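Local coordinates for pyruvate kinase (Pyrobaculum aerophilum, PDB 3QTG), which catalyses the last step of glycolysis, the transfer of a phosphoryl group from phosphoenolpyruvate to ADP to give pyruvate and ATP, at residues I36-A50 / Y67-L81. Sequence-based numbering, arbitrary orientation.
Sequences IKFLDLVDGVRINLA and YEKAKNRPLAVIVDL
Arg-46 and Asp-80 form a salt bridge between neighbouring barrel strands, NH1 to OD2 at 2.6 Å. The carboxylate oxygen lies near the guanidinium plane, but the two flat groups stand 79° apart, and NH1 meets OD2 from above the carboxylate plane. Both side chains leave the backbone with CG anti to N (Arg-46 chi1 -165°), and a bend at chi3 of Arg-46 brings NH1 to its partner. Asp-80 OD1 pairs with Lys-230, and Thr-22 accepts from Arg-46 NE.

At the other end, Arg-73 reaches from the loop before strand 76-80 to the type I turn (Leu-39 to Val-42) before strand 44-48. Its NH1 donates to Leu-39 O at 2.8 Å, and NH2 donates to Val-42 O at 2.8 Å. NH1 also donates to Tyr-67 OH, whose hydroxyl in turn gives a very short bond to Asp-40 OD1 (2.5 Å). Leu-39 CB sits over the centre of the Tyr-67 ring, 3.6 Å from the centroid, a CH-pi contact. A phenylalanine in place of Tyr-67 would probably keep this ring packing but leave Asp-40 without its hydroxyl partner and Arg-73 less firmly positioned.

Between these ends, strands 44-48 and 76-80 run parallel in register. Val-45 N donates to Ala-76 O and Ile-78 N to Val-45 O, and the pattern continues to Leu-49 N on Asp-80 O. Val-45, Ile-47, Val-77 and Val-79 share one face of the sheet, where helix 54-71 packs in this beta-alpha-beta unit. Beyond the strand, Leu-49 CD1 meets Leu-81 CD2 at 3.7 Å.

By similarity, Arg-46 binds substrate, while Asn-48 and Asp-80 bind potassium. The salt bridge therefore probably helps orient charged groups at the C-terminal, catalytic end of the TIM barrel, while the Arg-73 and Tyr-67 network ties the end of helix 54-71 and the loop after it to the turn leading into strand 44-48, at the opposite end.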
ATOM      1  N   ILE A  36      -1.725  45.842 -20.824  1.00 59.46           N
ATOM      2  CA  ILE A  36      -0.538  45.267 -20.184  1.00 58.84           C
ATOM      3  C   ILE A  36      -0.914  44.534 -18.889  1.00 58.07           C
ATOM      4  O   ILE A  36      -0.536  43.377 -18.692  1.00 57.94           O
ATOM      5  CB  ILE A  36       0.556  46.337 -19.895  1.00 59.37           C
ATOM      6  CG1 ILE A  36       1.174  46.847 -21.204  1.00 60.08           C
ATOM      7  CG2 ILE A  36       1.631  45.773 -18.966  1.00 58.43           C
ATOM      8  CD1 ILE A  36       2.184  47.973 -21.027  1.00 60.79           C
ATOM      9  N   LYS A  37      -1.661  45.215 -18.021  1.00 57.56           N
ATOM     10  CA  LYS A  37      -2.060  44.656 -16.730  1.00 56.66           C
ATOM     11  C   LYS A  37      -2.983  43.432 -16.877  1.00 54.77           C
ATOM     12  O   LYS A  37      -3.035  42.587 -15.990  1.00 54.34           O
ATOM     13  CB  LYS A  37      -2.696  45.737 -15.838  1.00 57.49           C
ATOM     14  CG  LYS A  37      -1.697  46.760 -15.280  1.00 59.78           C
ATOM     15  CD  LYS A  37      -0.725  46.139 -14.253  1.00 62.50           C
ATOM     16  CE  LYS A  37       0.301  47.165 -13.690  1.00 62.99           C
ATOM     17  NZ  LYS A  37       1.509  47.339 -14.552  1.00 63.66           N
ATOM     18  N   PHE A  38      -3.688  43.358 -18.006  1.00 53.01           N
ATOM     19  CA  PHE A  38      -4.577  42.240 -18.340  1.00 51.01           C
ATOM     20  C   PHE A  38      -3.783  40.992 -18.783  1.00 50.39           C
ATOM     21  O   PHE A  38      -4.024  39.870 -18.295  1.00 49.78           O
ATOM     22  CB  PHE A  38      -5.557  42.678 -19.438  1.00 49.89           C
ATOM     23  CG  PHE A  38      -6.536  41.617 -19.848  1.00 48.03           C
ATOM     24  CD1 PHE A  38      -7.722  41.445 -19.147  1.00 45.21           C
ATOM     25  CD2 PHE A  38      -6.281  40.806 -20.946  1.00 46.74           C
ATOM     26  CE1 PHE A  38      -8.638  40.473 -19.514  1.00 43.88           C
ATOM     27  CE2 PHE A  38      -7.192  39.827 -21.323  1.00 46.37           C
ATOM     28  CZ  PHE A  38      -8.381  39.660 -20.602  1.00 45.04           C
ATOM     29  N   LEU A  39      -2.833  41.203 -19.694  1.00 49.77           N
ATOM     30  CA  LEU A  39      -2.017  40.126 -20.243  1.00 49.01           C
ATOM     31  C   LEU A  39      -0.981  39.614 -19.255  1.00 48.93           C
ATOM     32  O   LEU A  39      -0.528  38.470 -19.364  1.00 49.05           O
ATOM     33  CB  LEU A  39      -1.366  40.558 -21.565  1.00 49.07           C
ATOM     34  CG  LEU A  39      -2.371  40.812 -22.699  1.00 48.24           C
ATOM     35  CD1 LEU A  39      -1.701  41.349 -23.943  1.00 50.13           C
ATOM     36  CD2 LEU A  39      -3.175  39.552 -23.032  1.00 47.17           C
ATOM     37  N   ASP A  40      -0.598  40.471 -18.306  1.00 48.88           N
ATOM     38  CA  ASP A  40       0.264  40.088 -17.184  1.00 48.47           C
ATOM     39  C   ASP A  40      -0.389  39.017 -16.314  1.00 47.12           C
ATOM     40  O   ASP A  40       0.280  38.337 -15.542  1.00 46.95           O
ATOM     41  CB  ASP A  40       0.562  41.299 -16.299  1.00 49.07           C
ATOM     42  CG  ASP A  40       1.697  42.181 -16.837  1.00 52.06           C
ATOM     43  OD1 ASP A  40       2.332  41.861 -17.882  1.00 51.97           O
ATOM     44  OD2 ASP A  40       1.948  43.219 -16.183  1.00 54.30           O
ATOM     45  N   LEU A  41      -1.700  38.894 -16.435  1.00 46.04           N
ATOM     46  CA  LEU A  41      -2.465  38.004 -15.585  1.00 45.15           C
ATOM     47  C   LEU A  41      -2.960  36.760 -16.316  1.00 44.03           C
ATOM     48  O   LEU A  41      -3.732  35.981 -15.749  1.00 44.25           O
ATOM     49  CB  LEU A  41      -3.637  38.757 -14.921  1.00 45.09           C
ATOM     50  CG  LEU A  41      -3.239  39.675 -13.758  1.00 45.62           C
ATOM     51  CD1 LEU A  41      -4.324  40.719 -13.450  1.00 44.76           C
ATOM     52  CD2 LEU A  41      -2.889  38.877 -12.502  1.00 44.82           C
ATOM     53  N   VAL A  42      -2.535  36.587 -17.568  1.00 43.56           N
ATOM     54  CA  VAL A  42      -2.924  35.408 -18.356  1.00 42.26           C
ATOM     55  C   VAL A  42      -1.705  34.622 -18.835  1.00 41.49           C
ATOM     56  O   VAL A  42      -0.584  35.152 -18.889  1.00 41.43           O
ATOM     57  CB  VAL A  42      -3.915  35.739 -19.541  1.00 42.95           C
ATOM     58  CG1 VAL A  42      -5.010  36.662 -19.071  1.00 42.61           C
ATOM     59  CG2 VAL A  42      -3.181  36.358 -20.770  1.00 41.99           C
ATOM     60  N   ASP A  43      -1.931  33.345 -19.141  1.00 40.38           N
ATOM     61  CA  ASP A  43      -0.893  32.478 -19.687  1.00 39.91           C
ATOM     62  C   ASP A  43      -1.177  32.160 -21.139  1.00 39.79           C
ATOM     63  O   ASP A  43      -0.326  31.617 -21.845  1.00 39.92           O
ATOM     64  CB  ASP A  43      -0.772  31.186 -18.866  1.00 38.98           C
ATOM     65  CG  ASP A  43      -0.508  31.457 -17.391  1.00 39.64           C
ATOM     66  OD1 ASP A  43       0.601  31.908 -17.028  1.00 43.74           O
ATOM     67  OD2 ASP A  43      -1.412  31.232 -16.576  1.00 40.31           O
ATOM     68  N   GLY A  44      -2.393  32.484 -21.571  1.00 40.24           N
ATOM     69  CA  GLY A  44      -2.829  32.234 -22.934  1.00 40.60           C
ATOM     70  C   GLY A  44      -4.093  32.987 -23.259  1.00 40.68           C
ATOM     71  O   GLY A  44      -4.788  33.462 -22.368  1.00 41.08           O
ATOM     72  N   VAL A  45      -4.392  33.099 -24.546  1.00 40.97           N
ATOM     73  CA  VAL A  45      -5.561  33.847 -24.997  1.00 41.12           C
ATOM     74  C   VAL A  45      -6.325  32.983 -25.966  1.00 41.33           C
ATOM     75  O   VAL A  45      -5.725  32.189 -26.698  1.00 41.27           O
ATOM     76  CB  VAL A  45      -5.221  35.248 -25.672  1.00 41.51           C
ATOM     77  CG1 VAL A  45      -4.430  36.156 -24.725  1.00 41.12           C
ATOM     78  CG2 VAL A  45      -4.496  35.069 -26.993  1.00 41.43           C
ATOM     79  N   ARG A  46      -7.645  33.134 -25.951  1.00 41.50           N
ATOM     80  CA  ARG A  46      -8.523  32.441 -26.869  1.00 42.48           C
ATOM     81  C   ARG A  46      -9.163  33.461 -27.839  1.00 43.03           C
ATOM     82  O   ARG A  46      -9.485  34.585 -27.455  1.00 42.11           O
ATOM     83  CB  ARG A  46      -9.602  31.646 -26.101  1.00 41.85           C
ATOM     84  CG  ARG A  46     -10.337  30.600 -26.977  1.00 44.33           C
ATOM     85  CD  ARG A  46     -11.500  29.846 -26.292  1.00 42.82           C
ATOM     86  NE  ARG A  46     -12.578  30.746 -25.971  1.00 46.45           N
ATOM     87  CZ  ARG A  46     -13.809  30.749 -26.480  1.00 46.91           C
ATOM     88  NH1 ARG A  46     -14.245  29.868 -27.373  1.00 47.46           N
ATOM     89  NH2 ARG A  46     -14.633  31.668 -26.049  1.00 48.18           N
ATOM     90  N   ILE A  47      -9.323  33.064 -29.094  1.00 44.20           N
ATOM     91  CA  ILE A  47     -10.058  33.870 -30.063  1.00 46.16           C
ATOM     92  C   ILE A  47     -11.112  32.966 -30.674  1.00 47.12           C
ATOM     93  O   ILE A  47     -10.796  31.884 -31.180  1.00 47.30           O
ATOM     94  CB  ILE A  47      -9.118  34.530 -31.135  1.00 47.09           C
ATOM     95  CG1 ILE A  47      -8.172  35.545 -30.463  1.00 46.54           C
ATOM     96  CG2 ILE A  47      -9.931  35.219 -32.233  1.00 47.28           C
ATOM     97  CD1 ILE A  47      -6.875  35.788 -31.212  1.00 48.44           C
ATOM     98  N   ASN A  48     -12.368  33.387 -30.554  1.00 48.41           N
ATOM     99  CA  ASN A  48     -13.507  32.611 -31.009  1.00 50.26           C
ATOM    100  C   ASN A  48     -13.812  32.984 -32.456  1.00 52.29           C
ATOM    101  O   ASN A  48     -14.180  34.126 -32.744  1.00 52.54           O
ATOM    102  CB  ASN A  48     -14.699  32.913 -30.102  1.00 50.30           C
ATOM    103  CG  ASN A  48     -15.895  32.009 -30.353  1.00 51.04           C
ATOM    104  OD1 ASN A  48     -15.875  31.111 -31.203  1.00 55.13           O
ATOM    105  ND2 ASN A  48     -16.951  32.244 -29.598  1.00 50.10           N
ATOM    106  N   LEU A  49     -13.640  32.026 -33.370  1.00 53.91           N
ATOM    107  CA  LEU A  49     -13.807  32.290 -34.798  1.00 55.58           C
ATOM    108  C   LEU A  49     -15.289  32.324 -35.239  1.00 56.96           C
ATOM    109  O   LEU A  49     -15.586  32.500 -36.426  1.00 57.17           O
ATOM    110  CB  LEU A  49     -12.981  31.302 -35.641  1.00 55.56           C
ATOM    111  CG  LEU A  49     -11.453  31.266 -35.446  1.00 55.14           C
ATOM    112  CD1 LEU A  49     -10.815  30.246 -36.367  1.00 53.77           C
ATOM    113  CD2 LEU A  49     -10.809  32.636 -35.632  1.00 53.08           C
ATOM    114  N   ALA A  50     -16.195  32.126 -34.278  1.00 57.83           N
ATOM    115  CA  ALA A  50     -17.617  32.447 -34.433  1.00 59.49           C
ATOM    116  C   ALA A  50     -17.841  33.969 -34.515  1.00 60.94           C
ATOM    117  O   ALA A  50     -18.542  34.450 -35.403  1.00 61.69           O
ATOM    118  CB  ALA A  50     -18.415  31.864 -33.270  1.00 58.82           C
ATOM    119  N   TYR A  67       3.092  42.237 -26.982  1.00 52.24           N
ATOM    120  CA  TYR A  67       3.223  42.169 -25.525  1.00 51.68           C
ATOM    121  C   TYR A  67       4.258  41.121 -25.129  1.00 52.25           C
ATOM    122  O   TYR A  67       5.108  41.363 -24.268  1.00 51.81           O
ATOM    123  CB  TYR A  67       1.869  41.831 -24.888  1.00 50.58           C
ATOM    124  CG  TYR A  67       2.016  41.349 -23.459  1.00 49.54           C
ATOM    125  CD1 TYR A  67       2.027  42.257 -22.400  1.00 49.44           C
ATOM    126  CD2 TYR A  67       2.180  39.989 -23.171  1.00 46.45           C
ATOM    127  CE1 TYR A  67       2.178  41.823 -21.099  1.00 49.14           C
ATOM    128  CE2 TYR A  67       2.342  39.545 -21.873  1.00 45.39           C
ATOM    129  CZ  TYR A  67       2.338  40.461 -20.846  1.00 47.67           C
ATOM    130  OH  TYR A  67       2.517  40.049 -19.564  1.00 45.54           O
ATOM    131  N   GLU A  68       4.154  39.951 -25.763  1.00 52.86           N
ATOM    132  CA  GLU A  68       5.060  38.837 -25.539  1.00 54.10           C
ATOM    133  C   GLU A  68       6.524  39.240 -25.740  1.00 55.10           C
ATOM    134  O   GLU A  68       7.384  38.867 -24.939  1.00 54.42           O
ATOM    135  CB  GLU A  68       4.678  37.671 -26.454  1.00 53.70           C
ATOM    136  CG  GLU A  68       5.828  36.738 -26.838  1.00 54.41           C
ATOM    137  CD  GLU A  68       5.334  35.431 -27.431  1.00 54.65           C
ATOM    138  OE1 GLU A  68       4.092  35.198 -27.420  1.00 56.27           O
ATOM    139  OE2 GLU A  68       6.181  34.640 -27.908  1.00 54.11           O
ATOM    140  N   LYS A  69       6.782  40.015 -26.799  1.00 56.86           N
ATOM    141  CA  LYS A  69       8.126  40.515 -27.115  1.00 58.56           C
ATOM    142  C   LYS A  69       8.616  41.491 -26.045  1.00 58.87           C
ATOM    143  O   LYS A  69       9.709  41.328 -25.504  1.00 59.39           O
ATOM    144  CB  LYS A  69       8.145  41.182 -28.498  1.00 59.42           C
ATOM    145  CG  LYS A  69       9.538  41.321 -29.123  1.00 60.45           C
ATOM    146  CD  LYS A  69       9.457  42.004 -30.496  1.00 61.94           C
ATOM    147  CE  LYS A  69      10.851  42.179 -31.132  1.00 64.51           C
ATOM    148  NZ  LYS A  69      10.786  42.913 -32.451  1.00 65.10           N
ATOM    149  N   ALA A  70       7.799  42.497 -25.745  1.00 59.39           N
ATOM    150  CA  ALA A  70       8.116  43.497 -24.725  1.00 59.96           C
ATOM    151  C   ALA A  70       8.403  42.890 -23.346  1.00 59.87           C
ATOM    152  O   ALA A  70       9.384  43.266 -22.692  1.00 59.90           O
ATOM    153  CB  ALA A  70       6.994  44.525 -24.628  1.00 60.04           C
ATOM    154  N   LYS A  71       7.555  41.955 -22.904  1.00 59.28           N
ATOM    155  CA  LYS A  71       7.646  41.441 -21.529  1.00 59.11           C
ATOM    156  C   LYS A  71       8.403  40.119 -21.425  1.00 58.57           C
ATOM    157  O   LYS A  71       8.571  39.566 -20.324  1.00 57.86           O
ATOM    158  CB  LYS A  71       6.255  41.324 -20.880  1.00 58.71           C
ATOM    159  CG  LYS A  71       5.449  42.623 -20.834  1.00 60.28           C
ATOM    160  CD  LYS A  71       6.123  43.699 -19.991  1.00 62.64           C
ATOM    161  CE  LYS A  71       5.089  44.564 -19.300  1.00 64.40           C
ATOM    162  NZ  LYS A  71       5.581  45.954 -19.063  1.00 66.23           N
ATOM    163  N   ASN A  72       8.864  39.624 -22.572  1.00 58.51           N
ATOM    164  CA  ASN A  72       9.538  38.324 -22.645  1.00 57.86           C
ATOM    165  C   ASN A  72       8.695  37.198 -22.012  1.00 56.22           C
ATOM    166  O   ASN A  72       9.201  36.378 -21.233  1.00 55.77           O
ATOM    167  CB  ASN A  72      10.912  38.422 -21.997  1.00 58.86           C
ATOM    168  CG  ASN A  72      11.901  37.447 -22.581  1.00 61.07           C
ATOM    169  OD1 ASN A  72      12.122  37.410 -23.798  1.00 65.42           O
ATOM    170  ND2 ASN A  72      12.527  36.664 -21.717  1.00 61.67           N
ATOM    171  N   ARG A  73       7.404  37.183 -22.343  1.00 54.58           N
ATOM    172  CA  ARG A  73       6.458  36.203 -21.793  1.00 52.96           C
ATOM    173  C   ARG A  73       5.739  35.467 -22.886  1.00 51.79           C
ATOM    174  O   ARG A  73       4.798  36.009 -23.465  1.00 52.22           O
ATOM    175  CB  ARG A  73       5.414  36.864 -20.898  1.00 52.44           C
ATOM    176  CG  ARG A  73       5.920  37.214 -19.536  1.00 52.44           C
ATOM    177  CD  ARG A  73       4.794  37.622 -18.619  1.00 50.33           C
ATOM    178  NE  ARG A  73       4.016  36.468 -18.203  1.00 47.26           N
ATOM    179  CZ  ARG A  73       2.703  36.326 -18.393  1.00 46.37           C
ATOM    180  NH1 ARG A  73       1.980  37.274 -19.007  1.00 44.06           N
ATOM    181  NH2 ARG A  73       2.110  35.221 -17.966  1.00 42.58           N
ATOM    182  N   PRO A  74       6.160  34.217 -23.155  1.00 51.05           N
ATOM    183  CA  PRO A  74       5.521  33.349 -24.153  1.00 50.15           C
ATOM    184  C   PRO A  74       4.068  33.123 -23.766  1.00 48.65           C
ATOM    185  O   PRO A  74       3.782  32.773 -22.619  1.00 48.54           O
ATOM    186  CB  PRO A  74       6.296  32.030 -24.026  1.00 50.04           C
ATOM    187  CG  PRO A  74       7.618  32.418 -23.387  1.00 51.66           C
ATOM    188  CD  PRO A  74       7.270  33.534 -22.456  1.00 51.23           C
ATOM    189  N   LEU A  75       3.156  33.351 -24.703  1.00 47.37           N
ATOM    190  CA  LEU A  75       1.737  33.190 -24.435  1.00 45.63           C
ATOM    191  C   LEU A  75       1.190  32.280 -25.496  1.00 44.83           C
ATOM    192  O   LEU A  75       1.595  32.361 -26.647  1.00 45.90           O
ATOM    193  CB  LEU A  75       1.006  34.542 -24.466  1.00 46.08           C
ATOM    194  CG  LEU A  75       1.274  35.571 -23.358  1.00 46.02           C
ATOM    195  CD1 LEU A  75       0.453  36.836 -23.606  1.00 45.52           C
ATOM    196  CD2 LEU A  75       1.002  35.034 -21.945  1.00 43.60           C
ATOM    197  N   ALA A  76       0.294  31.393 -25.106  1.00 43.16           N
ATOM    198  CA  ALA A  76      -0.401  30.541 -26.062  1.00 42.51           C
ATOM    199  C   ALA A  76      -1.528  31.321 -26.723  1.00 42.36           C
ATOM    200  O   ALA A  76      -2.287  32.030 -26.045  1.00 42.87           O
ATOM    201  CB  ALA A  76      -0.964  29.295 -25.373  1.00 41.06           C
ATOM    202  N   VAL A  77      -1.639  31.169 -28.040  1.00 41.58           N
ATOM    203  CA  VAL A  77      -2.809  31.631 -28.782  1.00 40.26           C
ATOM    204  C   VAL A  77      -3.647  30.439 -29.198  1.00 39.63           C
ATOM    205  O   VAL A  77      -3.168  29.531 -29.891  1.00 39.53           O
ATOM    206  CB  VAL A  77      -2.412  32.480 -30.030  1.00 40.94           C
ATOM    207  CG1 VAL A  77      -3.633  32.777 -30.910  1.00 39.88           C
ATOM    208  CG2 VAL A  77      -1.751  33.756 -29.593  1.00 39.53           C
ATOM    209  N   ILE A  78      -4.909  30.465 -28.770  1.00 39.26           N
ATOM    210  CA  ILE A  78      -5.903  29.461 -29.083  1.00 38.39           C
ATOM    211  C   ILE A  78      -6.976  30.070 -30.019  1.00 39.20           C
ATOM    212  O   ILE A  78      -7.532  31.143 -29.755  1.00 38.72           O
ATOM    213  CB  ILE A  78      -6.590  28.969 -27.778  1.00 37.79           C
ATOM    214  CG1 ILE A  78      -5.545  28.491 -26.758  1.00 36.88           C
ATOM    215  CG2 ILE A  78      -7.638  27.884 -28.076  1.00 36.77           C
ATOM    216  CD1 ILE A  78      -5.958  28.664 -25.294  1.00 33.88           C
ATOM    217  N   VAL A  79      -7.275  29.390 -31.114  1.00 39.56           N
ATOM    218  CA  VAL A  79      -8.424  29.798 -31.911  1.00 40.51           C
ATOM    219  C   VAL A  79      -9.482  28.719 -31.756  1.00 40.81           C
ATOM    220  O   VAL A  79      -9.186  27.537 -31.855  1.00 39.92           O
ATOM    221  CB  VAL A  79      -8.077  30.112 -33.413  1.00 40.38           C
ATOM    222  CG1 VAL A  79      -7.042  31.265 -33.516  1.00 40.15           C
ATOM    223  CG2 VAL A  79      -7.584  28.860 -34.155  1.00 40.35           C
ATOM    224  N   ASP A  80     -10.711  29.146 -31.502  1.00 42.51           N
ATOM    225  CA  ASP A  80     -11.815  28.227 -31.286  1.00 44.16           C
ATOM    226  C   ASP A  80     -12.751  28.198 -32.502  1.00 45.03           C
ATOM    227  O   ASP A  80     -13.355  29.207 -32.867  1.00 45.74           O
ATOM    228  CB  ASP A  80     -12.558  28.604 -30.000  1.00 43.86           C
ATOM    229  CG  ASP A  80     -13.396  27.467 -29.457  1.00 47.34           C
ATOM    230  OD1 ASP A  80     -13.788  26.590 -30.266  1.00 50.60           O
ATOM    231  OD2 ASP A  80     -13.659  27.430 -28.219  1.00 49.34           O
ATOM    232  N   LEU A  81     -12.861  27.036 -33.133  1.00 46.25           N
ATOM    233  CA  LEU A  81     -13.684  26.909 -34.326  1.00 47.60           C
ATOM    234  C   LEU A  81     -15.179  26.825 -34.001  1.00 48.33           C
ATOM    235  O   LEU A  81     -15.592  26.263 -32.968  1.00 47.47           O
ATOM    236  CB  LEU A  81     -13.256  25.706 -35.174  1.00 47.79           C
ATOM    237  CG  LEU A  81     -11.846  25.698 -35.755  1.00 47.90           C
ATOM    238  CD1 LEU A  81     -11.555  24.320 -36.291  1.00 48.17           C
ATOM    239  CD2 LEU A  81     -11.722  26.738 -36.853  1.00 49.40           C
TER
HETATM  240  O   HOH W   1     -16.476  28.199 -30.979  1.00 61.65           O